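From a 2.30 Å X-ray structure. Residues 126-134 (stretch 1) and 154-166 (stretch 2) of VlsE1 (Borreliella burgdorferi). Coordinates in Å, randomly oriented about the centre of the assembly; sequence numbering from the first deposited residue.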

# COMPACT_ATOMS: atom_id res chain seq x y z
N LYS A 126 -1.52 2.56 -14.08
CA LYS A 126 -2.76 1.98 -14.60
C LYS A 126 -2.90 0.52 -14.16
O LYS A 126 -4.02 0.00 -14.01
N THR A 127 -1.77 -0.15 -13.96
CA THR A 127 -1.81 -1.52 -13.48
C THR A 127 -2.37 -1.41 -12.05
O THR A 127 -3.31 -2.12 -11.68
N ALA A 128 -1.82 -0.49 -11.26
CA ALA A 128 -2.29 -0.29 -9.89
C ALA A 128 -3.76 0.15 -9.91
O ALA A 128 -4.59 -0.38 -9.16
N GLU A 129 -4.07 1.12 -10.75
CA GLU A 129 -5.43 1.63 -10.88
C GLU A 129 -6.43 0.50 -11.15
O GLU A 129 -7.44 0.37 -10.46
N GLY A 130 -6.15 -0.32 -12.16
CA GLY A 130 -7.06 -1.40 -12.46
C GLY A 130 -7.21 -2.40 -11.32
O GLY A 130 -8.21 -3.13 -11.24
N ALA A 131 -6.21 -2.45 -10.45
CA ALA A 131 -6.21 -3.37 -9.32
C ALA A 131 -6.92 -2.79 -8.09
O ALA A 131 -7.23 -3.53 -7.15
N SER A 132 -7.17 -1.48 -8.11
CA SER A 132 -7.83 -0.81 -7.00
C SER A 132 -9.36 -0.85 -7.17
O SER A 132 -10.04 0.18 -7.26
N SER A 133 -9.89 -2.07 -7.17
CA SER A 133 -11.32 -2.32 -7.37
C SER A 133 -12.19 -2.36 -6.13
O SER A 133 -13.35 -2.75 -6.22
N GLY A 134 -11.66 -1.97 -4.98
CA GLY A 134 -12.47 -2.02 -3.78
C GLY A 134 -13.45 -0.88 -3.66
O GLY A 134 -13.33 0.13 -4.35
N ALA A 154 -6.43 -11.05 -6.59
CA ALA A 154 -6.12 -10.34 -7.83
C ALA A 154 -5.94 -8.84 -7.56
O ALA A 154 -5.15 -8.18 -8.23
N SER A 155 -6.67 -8.32 -6.59
CA SER A 155 -6.56 -6.90 -6.23
C SER A 155 -5.26 -6.69 -5.45
O SER A 155 -4.52 -5.74 -5.70
N VAL A 156 -4.99 -7.59 -4.50
CA VAL A 156 -3.78 -7.52 -3.68
C VAL A 156 -2.52 -7.57 -4.53
O VAL A 156 -1.72 -6.64 -4.53
N LYS A 157 -2.35 -8.67 -5.27
CA LYS A 157 -1.18 -8.85 -6.11
C LYS A 157 -1.05 -7.81 -7.19
O LYS A 157 0.07 -7.40 -7.53
N GLY A 158 -2.18 -7.39 -7.75
CA GLY A 158 -2.15 -6.38 -8.79
C GLY A 158 -1.73 -5.03 -8.25
O GLY A 158 -0.98 -4.30 -8.89
N ILE A 159 -2.23 -4.69 -7.07
CA ILE A 159 -1.86 -3.41 -6.49
C ILE A 159 -0.37 -3.41 -6.21
O ILE A 159 0.33 -2.43 -6.47
N ALA A 160 0.13 -4.54 -5.70
CA ALA A 160 1.56 -4.68 -5.39
C ALA A 160 2.41 -4.59 -6.66
O ALA A 160 3.40 -3.85 -6.72
N LYS A 161 2.02 -5.34 -7.69
CA LYS A 161 2.76 -5.35 -8.93
C LYS A 161 2.76 -3.96 -9.54
O LYS A 161 3.77 -3.52 -10.10
N GLY A 162 1.63 -3.27 -9.44
CA GLY A 162 1.55 -1.93 -9.99
C GLY A 162 2.58 -1.06 -9.29
O GLY A 162 3.34 -0.33 -9.92
N ILE A 163 2.59 -1.15 -7.96
CA ILE A 163 3.53 -0.38 -7.15
C ILE A 163 4.97 -0.74 -7.49
O ILE A 163 5.82 0.14 -7.58
N LYS A 164 5.26 -2.02 -7.70
CA LYS A 164 6.61 -2.43 -8.07
C LYS A 164 6.98 -1.80 -9.41
O LYS A 164 8.09 -1.28 -9.58
N GLU A 165 6.05 -1.84 -10.37
CA GLU A 165 6.29 -1.25 -11.69
C GLU A 165 6.52 0.25 -11.59
O GLU A 165 7.38 0.81 -12.28
N ILE A 166 5.76 0.91 -10.73
CA ILE A 166 5.91 2.34 -10.56
C ILE A 166 7.30 2.67 -10.04
O ILE A 166 8.01 3.50 -10.60

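The two helices run nearly antiparallel, with an angle of 162° between their directions and axes only 7.4 Å apart at closest approach. Such close packing relies on small residues: Gly 162 lies against Ala 128, their CA atoms 4.2 Å apart, and a CB on Gly 162 would fall 2.6 Å from Ala 128 N. The same holds at Gly 158, where a CB would fall 2.9 Å from Ala 131 CB. Ala 131 CB points toward the second helix and fills this space, 3.4 Å from Gly 158 C and 3.5 Å from Ile 159 CG1. Ile 159, with chi1 m and chi2 t, leaves its backbone sideways, but the end of its side chain comes nearer to the first stretch.

Polar contacts lie toward both ends of this apolar centre. Thr 127 (m) points inward; its CG2 rests 3.9 Å from Gly 162 CA, while its OG1 lies 2.9 Å from Glu 165 OE1. Glu 165 also points toward the first helix, with chi1 at -88° and chi2 t, and its carboxylate can accept a hydrogen bond from the threonine hydroxyl. This proton has another acceptor within reach, so the assignment remains open.

At the other end, the direction is defined. Ser 155, in the t rotamer, donates from OG to Ala 131 O at 2.7 Å, tying the second helix to a backbone carbonyl of the first stretch. The same carbonyl receives a weak backbone bond from Ser 133 N, at 3.0 Å from Ala 131 O. Ser 155 OG is also hydrogen-bonded elsewhere in the structure. Ser 132 (m) points away from the second helix and turns back on its own stretch, donating from OG to Ala 128 O at 2.9 Å.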

# COMPACT_ATOMS: atom_id res chain seq x y z
CB LYS A 126 -2.84 2.11 -16.12
CG LYS A 126 -3.08 3.54 -16.60
CD LYS A 126 -3.26 3.58 -18.12
CE LYS A 126 -3.51 5.00 -18.64
NZ LYS A 126 -4.73 5.62 -18.05
CB THR A 127 -0.41 -2.16 -13.43
OG1 THR A 127 0.17 -2.18 -14.75
CG2 THR A 127 -0.50 -3.59 -12.92
CB ALA A 128 -1.45 0.76 -9.20
CB GLU A 129 -5.51 2.67 -12.01
CG GLU A 129 -6.94 3.13 -12.33
CD GLU A 129 -7.03 3.91 -13.64
OE1 GLU A 129 -6.45 3.45 -14.64
OE2 GLU A 129 -7.70 4.95 -13.68
CB ALA A 131 -4.77 -3.75 -8.95
CB SER A 132 -7.33 0.63 -6.92
OG SER A 132 -5.92 0.66 -6.85
CB SER A 133 -11.48 -3.64 -8.11
OG SER A 133 -10.72 -4.64 -7.47
CB ALA A 154 -7.23 -10.56 -8.86
CB SER A 155 -7.75 -6.48 -5.36
OG SER A 155 -7.64 -5.13 -4.96
CB VAL A 156 -3.70 -8.69 -2.65
CG1 VAL A 156 -2.44 -8.56 -1.83
CG2 VAL A 156 -4.91 -8.70 -1.75
CB LYS A 157 -1.17 -10.24 -6.75
CG LYS A 157 -0.93 -11.37 -5.77
CD LYS A 157 -0.54 -12.64 -6.50
CE LYS A 157 -1.64 -13.10 -7.44
NZ LYS A 157 -2.91 -13.32 -6.68
CB ILE A 159 -2.69 -3.13 -5.21
CG1 ILE A 159 -4.15 -2.88 -5.60
CG2 ILE A 159 -2.13 -1.92 -4.46
CD1 ILE A 159 -5.05 -2.60 -4.42
CB ALA A 160 1.81 -6.00 -4.68
CB LYS A 161 2.16 -6.36 -9.91
CG LYS A 161 2.85 -6.38 -11.26
CD LYS A 161 2.26 -7.46 -12.15
CE LYS A 161 2.94 -7.49 -13.50
NZ LYS A 161 2.38 -8.57 -14.37
CB ILE A 163 3.27 -0.62 -5.65
CG1 ILE A 163 1.92 -0.01 -5.27
CG2 ILE A 163 4.40 -0.01 -4.82
CD1 ILE A 163 1.61 -0.06 -3.80
CB LYS A 164 6.72 -3.95 -8.17
CG LYS A 164 8.11 -4.42 -8.62
CD LYS A 164 8.31 -5.92 -8.43
CE LYS A 164 7.75 -6.73 -9.58
NZ LYS A 164 8.60 -6.66 -10.80
CB GLU A 165 5.11 -1.54 -12.62
CG GLU A 165 5.21 -2.88 -13.37
CD GLU A 165 3.87 -3.42 -13.85
OE1 GLU A 165 3.00 -2.61 -14.26
OE2 GLU A 165 3.68 -4.65 -13.83
CB ILE A 166 4.87 2.90 -9.57
CG1 ILE A 166 3.49 2.93 -10.23
CG2 ILE A 166 5.30 4.27 -9.10
CD1 ILE A 166 2.37 3.35 -9.28